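Local coordinates for penicillin-binding protein 2B (Streptococcus pneumoniae, PDB 2WAD) that probably cross-links peptides between adjacent glycan strands of cell-wall peptidoglycan as a transpeptidase of the elongasome, and binds penicillin, at residues T55-R60 with L259-G264; K77-F82 with T189-T194; Y589-G594 with R602-G607; A608-S613 with A636-E641. One frame throughout, in Å; residues are numbered along the deposited sequence.

Interaction 1: T55-R60 with L259-G264. Unlike the reference sequence in segment 55-60: T56 (reference Ser).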
loop_
_atom_site.group_PDB
_atom_site.type_symbol
_atom_site.label_atom_id
_atom_site.label_comp_id
_atom_site.label_asym_id
_atom_site.label_seq_id
_atom_site.Cartn_x
_atom_site.Cartn_y
_atom_site.Cartn_z
ATOM N N THR A 55 22.897 -1.743 -22.549
ATOM C CA THR A 55 21.472 -1.633 -22.243
ATOM C C THR A 55 21.128 -0.205 -21.815
ATOM O O THR A 55 21.711 0.338 -20.874
ATOM C CB THR A 55 21.094 -2.634 -21.127
ATOM O OG1 THR A 55 21.358 -3.966 -21.587
ATOM C CG2 THR A 55 19.632 -2.544 -20.774
ATOM N N THR A 56 20.199 0.419 -22.531
ATOM C CA THR A 56 19.653 1.692 -22.076
ATOM C C THR A 56 18.192 1.598 -21.617
ATOM O O THR A 56 17.452 0.714 -22.053
ATOM C CB THR A 56 19.946 2.873 -23.043
ATOM O OG1 THR A 56 19.098 3.981 -22.714
ATOM C CG2 THR A 56 19.770 2.487 -24.512
ATOM N N SER A 57 17.803 2.496 -20.714
ATOM C CA SER A 57 16.463 2.539 -20.125
ATOM C C SER A 57 15.406 3.120 -21.063
ATOM O O SER A 57 15.717 3.894 -21.962
ATOM C CB SER A 57 16.504 3.405 -18.863
ATOM O OG SER A 57 17.249 2.764 -17.842
ATOM N N SER A 58 14.147 2.765 -20.842
ATOM C CA SER A 58 13.049 3.423 -21.544
ATOM C C SER A 58 12.131 4.192 -20.592
ATOM O O SER A 58 12.472 4.407 -19.426
ATOM C CB SER A 58 12.244 2.406 -22.351
ATOM O OG SER A 58 13.015 1.873 -23.413
ATOM N N ALA A 59 10.978 4.603 -21.110
ATOM C CA ALA A 59 9.963 5.347 -20.368
ATOM C C ALA A 59 9.087 4.427 -19.528
ATOM O O ALA A 59 8.743 3.332 -19.966
ATOM C CB ALA A 59 9.095 6.141 -21.327
ATOM N N ARG A 60 8.731 4.895 -18.334
ATOM C CA ARG A 60 7.908 4.158 -17.375
ATOM C C ARG A 60 6.453 4.168 -17.822
ATOM O O ARG A 60 5.978 5.167 -18.362
ATOM C CB ARG A 60 8.036 4.760 -15.976
ATOM C CG ARG A 60 7.523 3.852 -14.858
ATOM C CD ARG A 60 7.788 4.427 -13.464
ATOM N NE ARG A 60 7.411 3.508 -12.389
ATOM C CZ ARG A 60 8.151 2.493 -11.966
ATOM N NH1 ARG A 60 9.328 2.252 -12.542
ATOM N NH2 ARG A 60 7.706 1.719 -10.980
ATOM N N LEU A 259 22.458 0.495 -12.754
ATOM C CA LEU A 259 22.649 1.125 -11.451
ATOM C C LEU A 259 22.003 2.507 -11.372
ATOM O O LEU A 259 21.746 3.015 -10.279
ATOM C CB LEU A 259 24.151 1.193 -11.144
ATOM C CG LEU A 259 24.761 1.444 -9.759
ATOM C CD1 LEU A 259 23.977 0.822 -8.612
ATOM C CD2 LEU A 259 26.196 0.925 -9.773
ATOM N N ASN A 260 21.737 3.105 -12.529
ATOM C CA ASN A 260 21.096 4.417 -12.610
ATOM C C ASN A 260 19.602 4.341 -12.939
ATOM O O ASN A 260 18.953 5.360 -13.214
ATOM C CB ASN A 260 21.796 5.268 -13.668
ATOM C CG ASN A 260 21.749 4.628 -15.040
ATOM O OD1 ASN A 260 21.647 3.404 -15.169
ATOM N ND2 ASN A 260 21.823 5.457 -16.077
ATOM N N ASP A 261 19.068 3.125 -12.909
ATOM C CA ASP A 261 17.658 2.869 -13.198
ATOM C C ASP A 261 16.701 3.576 -12.252
ATOM O O ASP A 261 16.955 3.683 -11.055
ATOM C CB ASP A 261 17.364 1.370 -13.154
ATOM C CG ASP A 261 17.904 0.635 -14.366
ATOM O OD1 ASP A 261 18.448 1.289 -15.283
ATOM O OD2 ASP A 261 17.770 -0.606 -14.405
ATOM N N ARG A 262 15.594 4.054 -12.801
ATOM C CA ARG A 262 14.538 4.608 -11.969
ATOM C C ARG A 262 13.442 3.591 -11.691
ATOM O O ARG A 262 12.797 3.086 -12.607
ATOM C CB ARG A 262 14.018 5.912 -12.559
ATOM C CG ARG A 262 15.120 6.944 -12.568
ATOM C CD ARG A 262 14.574 8.317 -12.806
ATOM N NE ARG A 262 14.387 8.531 -14.232
ATOM C CZ ARG A 262 13.722 9.564 -14.732
ATOM N NH1 ARG A 262 13.186 10.451 -13.904
ATOM N NH2 ARG A 262 13.588 9.706 -16.047
ATOM N N VAL A 263 13.271 3.291 -10.408
ATOM C CA VAL A 263 12.429 2.202 -9.952
ATOM C C VAL A 263 11.402 2.689 -8.918
ATOM O O VAL A 263 11.557 3.760 -8.318
ATOM C CB VAL A 263 13.290 1.055 -9.374
ATOM C CG1 VAL A 263 14.402 0.689 -10.357
ATOM C CG2 VAL A 263 13.887 1.452 -8.031
ATOM N N GLY A 264 10.334 1.918 -8.749
ATOM C CA GLY A 264 9.322 2.242 -7.751
ATOM C C GLY A 264 9.830 1.915 -6.362
ATOM O O GLY A 264 10.386 0.839 -6.143
#
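R60 reaches across from segment 55-60 to the backbone of R262, V263 and G264, and S57 approaches D261. The two loops run in roughly the same direction here, 21° apart end to end. The contact is small, at 155 Å² for both sides, yet largely buried.

The packing is the work of R60. Its CG lies anti to the backbone N (chi1 -164°), and the chain is extended from CG to NE. The extended chain takes NE toward the other loop. The guanidinium meets it obliquely. R60 NH1 lies 3.6 Å from R262 O and 4.0 Å from V263 CA. R60 NH2 sits 3.6 Å from G264 CA, beside a residue without a side chain.

The polar approaches are close without being hydrogen bonds. R60 NH2 and G264 N are 3.5 Å apart, but both are donors. S57 OG stands 3.2 Å from D261 OD1, at a poor angle.

The ionic partners lie outside the two loops. R60 NE pairs with E269 and R60 NH2 with E273, and both carboxylates belong to the following helices, 267-271 and 273-276. R223 also brings a like charge close to R60. D261 OD2 pairs with R280 and accepts a bond from S258 N.

E273 OE1 takes a hydrogen bond from G264 N as well as the salt bridge from R60 NH2. The two donors are therefore brought together by a shared acceptor. The chemistry implies that the loops of this dimerisation-domain region are linked mainly through third residues; the buried charges of R60 and D261 are probably balanced by E269, E273 and R280.

Interaction 2: K77-F82 with T189-T194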
loop_
_atom_site.group_PDB
_atom_site.type_symbol
_atom_site.label_atom_id
_atom_site.label_comp_id
_atom_site.label_asym_id
_atom_site.label_seq_id
_atom_site.Cartn_x
_atom_site.Cartn_y
_atom_site.Cartn_z
ATOM N N LYS A 77 12.373 16.729 -20.144
ATOM C CA LYS A 77 13.330 17.817 -19.910
ATOM C C LYS A 77 14.498 17.784 -20.898
ATOM O O LYS A 77 14.671 16.819 -21.646
ATOM C CB LYS A 77 13.855 17.788 -18.471
ATOM C CG LYS A 77 14.421 16.438 -18.068
ATOM C CD LYS A 77 14.734 16.336 -16.582
ATOM C CE LYS A 77 15.280 14.949 -16.242
ATOM N NZ LYS A 77 15.312 14.658 -14.770
ATOM N N GLN A 78 15.298 18.846 -20.910
ATOM C CA GLN A 78 16.538 18.850 -21.679
ATOM C C GLN A 78 17.730 18.701 -20.742
ATOM O O GLN A 78 17.732 19.283 -19.662
ATOM C CB GLN A 78 16.658 20.130 -22.502
ATOM C CG GLN A 78 15.525 20.304 -23.489
ATOM C CD GLN A 78 16.037 20.453 -24.899
ATOM O OE1 GLN A 78 16.493 19.481 -25.511
ATOM N NE2 GLN A 78 15.979 21.675 -25.424
ATOM N N VAL A 79 18.734 17.934 -21.158
ATOM C CA VAL A 79 19.772 17.454 -20.247
ATOM C C VAL A 79 21.118 17.360 -20.965
ATOM O O VAL A 79 21.160 17.124 -22.169
ATOM C CB VAL A 79 19.360 16.066 -19.674
ATOM C CG1 VAL A 79 20.547 15.175 -19.419
ATOM C CG2 VAL A 79 18.526 16.212 -18.394
ATOM N N VAL A 80 22.218 17.564 -20.244
ATOM C CA VAL A 80 23.531 17.221 -20.785
ATOM C C VAL A 80 23.779 15.723 -20.616
ATOM O O VAL A 80 23.725 15.219 -19.492
ATOM C CB VAL A 80 24.684 18.013 -20.137
ATOM C CG1 VAL A 80 26.024 17.552 -20.715
ATOM C CG2 VAL A 80 24.498 19.500 -20.383
ATOM N N SER A 81 24.041 15.033 -21.729
ATOM C CA SER A 81 24.282 13.589 -21.722
ATOM C C SER A 81 25.741 13.322 -22.058
ATOM O O SER A 81 26.329 14.065 -22.850
ATOM C CB SER A 81 23.424 12.879 -22.768
ATOM O OG SER A 81 22.142 12.584 -22.261
ATOM N N PHE A 82 26.303 12.266 -21.465
ATOM C CA PHE A 82 27.653 11.816 -21.799
ATOM C C PHE A 82 27.659 10.360 -22.230
ATOM O O PHE A 82 27.185 9.491 -21.508
ATOM C CB PHE A 82 28.601 11.991 -20.619
ATOM C CG PHE A 82 30.019 11.574 -20.913
ATOM C CD1 PHE A 82 30.737 12.180 -21.931
ATOM C CD2 PHE A 82 30.639 10.583 -20.159
ATOM C CE1 PHE A 82 32.044 11.816 -22.193
ATOM C CE2 PHE A 82 31.953 10.208 -20.423
ATOM C CZ PHE A 82 32.654 10.826 -21.442
ATOM N N THR A 189 25.307 5.618 -21.884
ATOM C CA THR A 189 24.936 7.022 -21.951
ATOM C C THR A 189 24.298 7.380 -20.613
ATOM O O THR A 189 23.297 6.791 -20.217
ATOM C CB THR A 189 23.927 7.300 -23.104
ATOM O OG1 THR A 189 24.586 7.212 -24.375
ATOM C CG2 THR A 189 23.310 8.703 -22.975
ATOM N N GLY A 190 24.882 8.333 -19.899
ATOM C CA GLY A 190 24.309 8.779 -18.624
ATOM C C GLY A 190 24.185 10.294 -18.598
ATOM O O GLY A 190 24.859 10.992 -19.360
ATOM N N THR A 191 23.325 10.793 -17.720
ATOM C CA THR A 191 23.058 12.213 -17.545
ATOM C C THR A 191 24.100 12.882 -16.652
ATOM O O THR A 191 24.465 12.333 -15.603
ATOM C CB THR A 191 21.650 12.410 -16.937
ATOM O OG1 THR A 191 20.671 12.136 -17.941
ATOM C CG2 THR A 191 21.448 13.830 -16.420
ATOM N N ILE A 192 24.575 14.056 -17.080
ATOM C CA ILE A 192 25.559 14.847 -16.324
ATOM C C ILE A 192 24.849 15.932 -15.514
ATOM O O ILE A 192 24.527 17.003 -16.036
ATOM C CB ILE A 192 26.605 15.511 -17.235
ATOM C CG1 ILE A 192 27.360 14.458 -18.050
ATOM C CG2 ILE A 192 27.586 16.324 -16.415
ATOM C CD1 ILE A 192 27.641 13.166 -17.282
ATOM N N ALA A 193 24.595 15.645 -14.243
ATOM C CA ALA A 193 23.852 16.570 -13.401
ATOM C C ALA A 193 24.555 17.908 -13.181
ATOM O O ALA A 193 25.736 17.979 -12.830
ATOM C CB ALA A 193 23.471 15.915 -12.081
ATOM N N THR A 194 23.809 18.978 -13.413
ATOM C CA THR A 194 24.335 20.326 -13.282
ATOM C C THR A 194 23.212 21.176 -12.693
ATOM O O THR A 194 22.089 20.698 -12.604
ATOM C CB THR A 194 24.747 20.869 -14.669
ATOM O OG1 THR A 194 25.477 22.087 -14.504
ATOM C CG2 THR A 194 23.523 21.130 -15.530
HETATM O O HOH W 1 21.886 17.546 -17.598
#
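T189 begins the short edge strand 189-191 beside S81 and F82, antiparallel to strand 72-83. Its CA is 3.4 Å from F82 O, in a CA-H...O contact. The methyl CG2 lies near S81 OG, which bonds to S218 of strand 215-225, while T189 OG1 turns to T83 and bonds there.

G190 forms the hydrogen-bonded pair with F82. G190 N donates to F82 O at 3.0 Å, and F82 N returns a bond to G190 O at 2.9 Å. The return bond is nearly straight, 174° at the hydrogen.

T191 faces S81 in the non-hydrogen-bonded pair. Its side chain crosses that of V79 at about a right angle. With chi1 at -73°, OG1 lies beside the backbone N and CG2 anti to it. V79 CG1 comes within 3.4 Å of both T191 OG1 and T191 CG2, and the carbon pair is tight. T191 OG1 also bonds to E240.

I192 N continues the pairing with a 2.8 Å bond to V80 O. Its side chain turns to the apolar side, with CD1 3.7 Å from F82 CB and CB 4.1 Å from V80 CG1. A water accepts from V80 N at 2.7 Å and donates to I192 O, so it extends the join beyond the direct bonds.

Strand 72-83 is the middle of three, with 215-225 on its other edge. I215 and I217 of that strand touch F82 and V80. Helix 169-182 packs on I192 and F82 through L177 and L181, and helix 90-100 adds L93 and L100.

Interaction 3: Y589-G594 with R602-G607; sequences YQVSHG and RAFSDG. Unlike the reference sequence in segment 589-594: S592 (reference Ala). Unlike the reference sequence in segment 602-607: D606 (reference Asn).
The C-terminal end of helix 578-593, in the penicillin-binding transpeptidase domain, meets the loop that leads to strand 613-616, with V591 and S592 against F604 and S605. V591 also touches K615, the lysine of a probable KTG motif, and lies about 9 Å from S386, the probable acylated serine, side chain to side chain.

The apolar part is modest. V591 CG1 comes to the edge of the F604 ring, 4.0 Å from CE2. S592 CB lies 3.7 Å from F604 CB. S592 OG points elsewhere and bonds to I612 O.

The R602 chain bends at chi3 (-66°), which places NE. R602 NH1 donates to G594 O at 3.2 Å. The oxygen lies at the edge of the guanidinium, while NH1 stands above the carbonyl plane. NH1 also bonds to S596 O, in the intervening loop.

S605 OG points at S592 O, but the modelled separation is too short for a normal hydrogen bond, so the bond is doubtful. H593 ND1 bonds to Y589 O at 2.9 Å, which helps fix the ring. S605 OG lies over one face of the H593 ring, and Y589 CE1 is 3.3 Å above the centre of the opposite face.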
loop_
_atom_site.group_PDB
_atom_site.type_symbol
_atom_site.label_atom_id
_atom_site.label_comp_id
_atom_site.label_asym_id
_atom_site.label_seq_id
_atom_site.Cartn_x
_atom_site.Cartn_y
_atom_site.Cartn_z
ATOM N N TYR A 589 -29.517 -9.341 8.060
ATOM C CA TYR A 589 -30.680 -8.757 7.403
ATOM C C TYR A 589 -31.649 -8.168 8.429
ATOM O O TYR A 589 -32.174 -7.079 8.232
ATOM C CB TYR A 589 -31.406 -9.788 6.534
ATOM C CG TYR A 589 -32.692 -9.243 5.929
ATOM C CD1 TYR A 589 -32.684 -8.527 4.729
ATOM C CD2 TYR A 589 -33.915 -9.426 6.573
ATOM C CE1 TYR A 589 -33.844 -8.021 4.191
ATOM C CE2 TYR A 589 -35.087 -8.929 6.034
ATOM C CZ TYR A 589 -35.037 -8.237 4.838
ATOM O OH TYR A 589 -36.174 -7.727 4.272
ATOM N N GLN A 590 -31.859 -8.885 9.531
ATOM C CA GLN A 590 -32.709 -8.435 10.628
ATOM C C GLN A 590 -32.112 -7.287 11.457
ATOM O O GLN A 590 -32.843 -6.543 12.105
ATOM C CB GLN A 590 -33.104 -9.639 11.508
ATOM C CG GLN A 590 -34.045 -10.662 10.797
ATOM C CD GLN A 590 -34.647 -11.743 11.710
ATOM O OE1 GLN A 590 -34.686 -11.622 12.941
ATOM N NE2 GLN A 590 -35.103 -12.827 11.093
ATOM N N VAL A 591 -30.792 -7.148 11.462
ATOM C CA VAL A 591 -30.137 -6.016 12.105
ATOM C C VAL A 591 -30.693 -4.735 11.479
ATOM O O VAL A 591 -30.825 -3.711 12.157
ATOM C CB VAL A 591 -28.604 -6.044 11.840
ATOM C CG1 VAL A 591 -27.970 -4.677 12.078
ATOM C CG2 VAL A 591 -27.923 -7.110 12.696
ATOM N N SER A 592 -30.995 -4.789 10.182
ATOM C CA SER A 592 -31.406 -3.591 9.456
ATOM C C SER A 592 -32.900 -3.547 9.122
ATOM O O SER A 592 -33.374 -2.517 8.668
ATOM C CB SER A 592 -30.610 -3.403 8.169
ATOM O OG SER A 592 -30.740 -4.542 7.337
ATOM N N HIS A 593 -33.628 -4.642 9.339
ATOM C CA HIS A 593 -35.037 -4.736 8.950
ATOM C C HIS A 593 -35.942 -5.126 10.110
ATOM O O HIS A 593 -37.162 -5.177 9.947
ATOM C CB HIS A 593 -35.260 -5.694 7.769
ATOM C CG HIS A 593 -34.635 -5.229 6.482
ATOM N ND1 HIS A 593 -33.285 -5.346 6.213
ATOM C CD2 HIS A 593 -35.184 -4.661 5.384
ATOM C CE1 HIS A 593 -33.031 -4.856 5.013
ATOM N NE2 HIS A 593 -34.164 -4.423 4.493
ATOM N N GLY A 594 -35.353 -5.407 11.273
ATOM C CA GLY A 594 -36.116 -5.908 12.418
ATOM C C GLY A 594 -37.078 -4.915 13.059
ATOM O O GLY A 594 -36.982 -3.710 12.853
ATOM N N ARG A 602 -31.704 -0.385 12.297
ATOM C CA ARG A 602 -32.653 0.229 11.365
ATOM C C ARG A 602 -32.114 1.491 10.681
ATOM O O ARG A 602 -32.562 1.854 9.586
ATOM C CB ARG A 602 -34.016 0.487 12.050
ATOM C CG ARG A 602 -34.811 -0.805 12.322
ATOM C CD ARG A 602 -36.131 -0.512 13.037
ATOM N NE ARG A 602 -35.890 0.002 14.382
ATOM C CZ ARG A 602 -36.183 -0.654 15.503
ATOM N NH1 ARG A 602 -36.758 -1.851 15.463
ATOM N NH2 ARG A 602 -35.900 -0.114 16.679
ATOM N N ALA A 603 -31.131 2.165 11.281
ATOM C CA ALA A 603 -30.525 3.300 10.569
ATOM C C ALA A 603 -29.942 2.962 9.190
ATOM O O ALA A 603 -29.899 3.846 8.315
ATOM C CB ALA A 603 -29.500 4.054 11.439
ATOM N N PHE A 604 -29.515 1.709 9.006
ATOM C CA PHE A 604 -29.040 1.193 7.706
ATOM C C PHE A 604 -30.090 1.346 6.593
ATOM O O PHE A 604 -29.730 1.607 5.452
ATOM C CB PHE A 604 -28.689 -0.312 7.747
ATOM C CG PHE A 604 -27.346 -0.641 8.348
ATOM C CD1 PHE A 604 -26.187 -0.085 7.838
ATOM C CD2 PHE A 604 -27.250 -1.548 9.403
ATOM C CE1 PHE A 604 -24.936 -0.386 8.367
ATOM C CE2 PHE A 604 -25.993 -1.880 9.946
ATOM C CZ PHE A 604 -24.832 -1.291 9.429
ATOM N N SER A 605 -31.361 1.104 6.910
ATOM C CA SER A 605 -32.427 1.069 5.899
ATOM C C SER A 605 -33.093 2.424 5.692
ATOM O O SER A 605 -33.811 2.600 4.713
ATOM C CB SER A 605 -33.530 0.089 6.292
ATOM O OG SER A 605 -32.999 -1.148 6.712
ATOM N N ASP A 606 -32.848 3.366 6.599
ATOM C CA ASP A 606 -33.536 4.664 6.598
ATOM C C ASP A 606 -33.061 5.566 5.456
ATOM O O ASP A 606 -32.043 6.254 5.575
ATOM C CB ASP A 606 -33.348 5.359 7.951
ATOM C CG ASP A 606 -34.099 6.683 8.057
ATOM O OD1 ASP A 606 -34.796 7.085 7.094
ATOM O OD2 ASP A 606 -33.989 7.329 9.126
ATOM N N GLY A 607 -33.806 5.563 4.355
ATOM C CA GLY A 607 -33.378 6.251 3.141
ATOM C C GLY A 607 -32.478 5.407 2.243
ATOM O O GLY A 607 -31.864 5.922 1.311
#

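Interaction 4: A608-S613 with A636-E641. Unlike the reference sequence in segment 608-613: T609 (reference Leu). Unlike the reference sequence in segment 636-641: T640 (reference Ser), E641 (reference Asp).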
loop_
_atom_site.group_PDB
_atom_site.type_symbol
_atom_site.label_atom_id
_atom_site.label_comp_id
_atom_site.label_asym_id
_atom_site.label_seq_id
_atom_site.Cartn_x
_atom_site.Cartn_y
_atom_site.Cartn_z
ATOM N N ALA A 608 -32.419 4.106 2.514
ATOM C CA ALA A 608 -31.715 3.139 1.665
ATOM C C ALA A 608 -32.358 2.934 0.292
ATOM O O ALA A 608 -33.548 2.609 0.218
ATOM C CB ALA A 608 -31.604 1.800 2.380
ATOM N N THR A 609 -31.572 3.086 -0.780
ATOM C CA THR A 609 -32.088 2.942 -2.147
ATOM C C THR A 609 -31.999 1.506 -2.677
ATOM O O THR A 609 -32.578 1.188 -3.714
ATOM C CB THR A 609 -31.438 3.939 -3.148
ATOM O OG1 THR A 609 -30.045 3.634 -3.331
ATOM C CG2 THR A 609 -31.558 5.357 -2.656
ATOM N N VAL A 610 -31.259 0.652 -1.968
ATOM C CA VAL A 610 -31.274 -0.798 -2.168
ATOM C C VAL A 610 -31.352 -1.438 -0.790
ATOM O O VAL A 610 -31.039 -0.790 0.213
ATOM C CB VAL A 610 -29.971 -1.342 -2.842
ATOM C CG1 VAL A 610 -29.953 -1.043 -4.338
ATOM C CG2 VAL A 610 -28.727 -0.817 -2.131
ATOM N N SER A 611 -31.765 -2.701 -0.752
ATOM C CA SER A 611 -31.810 -3.471 0.481
ATOM C C SER A 611 -30.396 -3.704 1.025
ATOM O O SER A 611 -29.542 -4.250 0.336
ATOM C CB SER A 611 -32.495 -4.809 0.221
ATOM O OG SER A 611 -32.456 -5.615 1.389
ATOM N N ILE A 612 -30.176 -3.288 2.267
ATOM C CA ILE A 612 -28.890 -3.318 2.944
ATOM C C ILE A 612 -28.948 -4.288 4.125
ATOM O O ILE A 612 -29.917 -4.277 4.903
ATOM C CB ILE A 612 -28.530 -1.903 3.470
ATOM C CG1 ILE A 612 -28.366 -0.946 2.285
ATOM C CG2 ILE A 612 -27.248 -1.963 4.289
ATOM C CD1 ILE A 612 -27.960 0.430 2.638
ATOM N N SER A 613 -27.923 -5.137 4.229
ATOM C CA SER A 613 -27.716 -6.013 5.381
ATOM C C SER A 613 -26.415 -5.595 6.074
ATOM O O SER A 613 -25.483 -5.111 5.428
ATOM C CB SER A 613 -27.624 -7.463 4.909
ATOM O OG SER A 613 -28.807 -7.861 4.233
ATOM N N ALA A 636 -21.452 -3.546 6.274
ATOM C CA ALA A 636 -22.697 -3.722 5.530
ATOM C C ALA A 636 -22.406 -4.261 4.134
ATOM O O ALA A 636 -21.315 -4.060 3.607
ATOM C CB ALA A 636 -23.436 -2.361 5.406
ATOM N N TYR A 637 -23.391 -4.902 3.512
ATOM C CA TYR A 637 -23.339 -5.175 2.072
ATOM C C TYR A 637 -24.710 -4.996 1.420
ATOM O O TYR A 637 -25.722 -4.877 2.118
ATOM C CB TYR A 637 -22.792 -6.575 1.787
ATOM C CG TYR A 637 -23.585 -7.697 2.425
ATOM C CD1 TYR A 637 -24.734 -8.208 1.827
ATOM C CD2 TYR A 637 -23.202 -8.223 3.660
ATOM C CE1 TYR A 637 -25.472 -9.237 2.442
ATOM C CE2 TYR A 637 -23.906 -9.259 4.257
ATOM C CZ TYR A 637 -25.051 -9.747 3.654
ATOM O OH TYR A 637 -25.749 -10.758 4.291
ATOM N N ALA A 638 -24.736 -4.979 0.089
ATOM C CA ALA A 638 -25.940 -4.672 -0.681
ATOM C C ALA A 638 -25.678 -4.880 -2.169
ATOM O O ALA A 638 -24.548 -4.769 -2.635
ATOM C CB ALA A 638 -26.386 -3.206 -0.441
ATOM N N PRO A 639 -26.736 -5.159 -2.937
ATOM C CA PRO A 639 -28.040 -5.410 -2.344
ATOM C C PRO A 639 -28.117 -6.764 -1.645
ATOM O O PRO A 639 -27.385 -7.698 -1.986
ATOM C CB PRO A 639 -29.007 -5.346 -3.531
ATOM C CG PRO A 639 -28.198 -5.112 -4.754
ATOM C CD PRO A 639 -26.791 -4.782 -4.362
ATOM N N THR A 640 -28.965 -6.864 -0.630
ATOM C CA THR A 640 -29.048 -8.102 0.125
ATOM C C THR A 640 -29.008 -9.324 -0.799
ATOM O O THR A 640 -28.242 -10.255 -0.571
ATOM C CB THR A 640 -30.307 -8.113 0.997
ATOM O OG1 THR A 640 -30.200 -7.066 1.971
ATOM C CG2 THR A 640 -30.494 -9.452 1.701
ATOM N N GLU A 641 -29.818 -9.328 -1.853
ATOM C CA GLU A 641 -30.053 -10.584 -2.562
ATOM C C GLU A 641 -28.933 -10.905 -3.548
ATOM O O GLU A 641 -28.794 -12.039 -3.998
ATOM C CB GLU A 641 -31.410 -10.556 -3.272
ATOM C CG GLU A 641 -32.611 -10.238 -2.375
ATOM C CD GLU A 641 -33.269 -11.475 -1.782
ATOM O OE1 GLU A 641 -33.481 -12.456 -2.530
ATOM O OE2 GLU A 641 -33.591 -11.472 -0.572
HETATM O O HOH W 2 -28.479 -10.723 4.362
#
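S613 pairs with Y637 where the edge strand 613-616 joins strand 634-638 in the main antiparallel sheet of the transpeptidase domain. It is a hydrogen-bonded pair. Y637 N donates to S613 O at 2.8 Å, and S613 N donates to Y637 O at 3.1 Å.

Beyond the pair, T640 OG1 is gripped by two serine hydroxyls. It lies 2.7 Å from S611 OG and 2.8 Å from S613 OG, and both are hydrogen bonds. S611 OG, anti to its backbone N (chi1 176°), is placed for this bond. T640 N donates to S611 O at 2.8 Å from above the carbonyl plane. The peptide bond before P639 is cis, just where the chain leaves the strand.

S613 CB rests over one face of the Y637 ring, 4.0 Å from its centroid, in a CH-pi contact offset toward the rim. On the apolar side I612 CG2 meets A636 CB, and V610 CG2 lies 3.7 Å from A638 CB.

Helices surround this first shell. I670 of helix 661-676 touches V610, A636 and A638. V532, I535 and A536 of helix 525-536 touch the Y637 side chain. Y589 and F588 of helix 578-593 pack on the serines, Y589 on S611 and F588 on S613. A water bonds to both S613 OG and Y637 OH and so bridges the two side chains.

Overall arrangement
Interactions 1 and 2 share the dimerisation-domain range, with 77-82/189-194 nested inside the loop closed by 55-60/259-264. Their centres are 14 Å apart and they do not touch. Interactions 3 and 4 lie in the transpeptidase domain, on the opposite side of the chain's centre, and do touch. Helix 578-593 supplies one side of interaction 3 and packs against interaction 4. Both use the loop leading to strand 613-616. Interactions 1 and 4 are buried; 2 and 3 are partly so. Interaction 1 relies on charges paired outside its loops. Interaction 2 is mainly strand pairing, interaction 4 adds a hydroxyl cluster to it, and interaction 3 joins a helix end to a loop by mixed contacts.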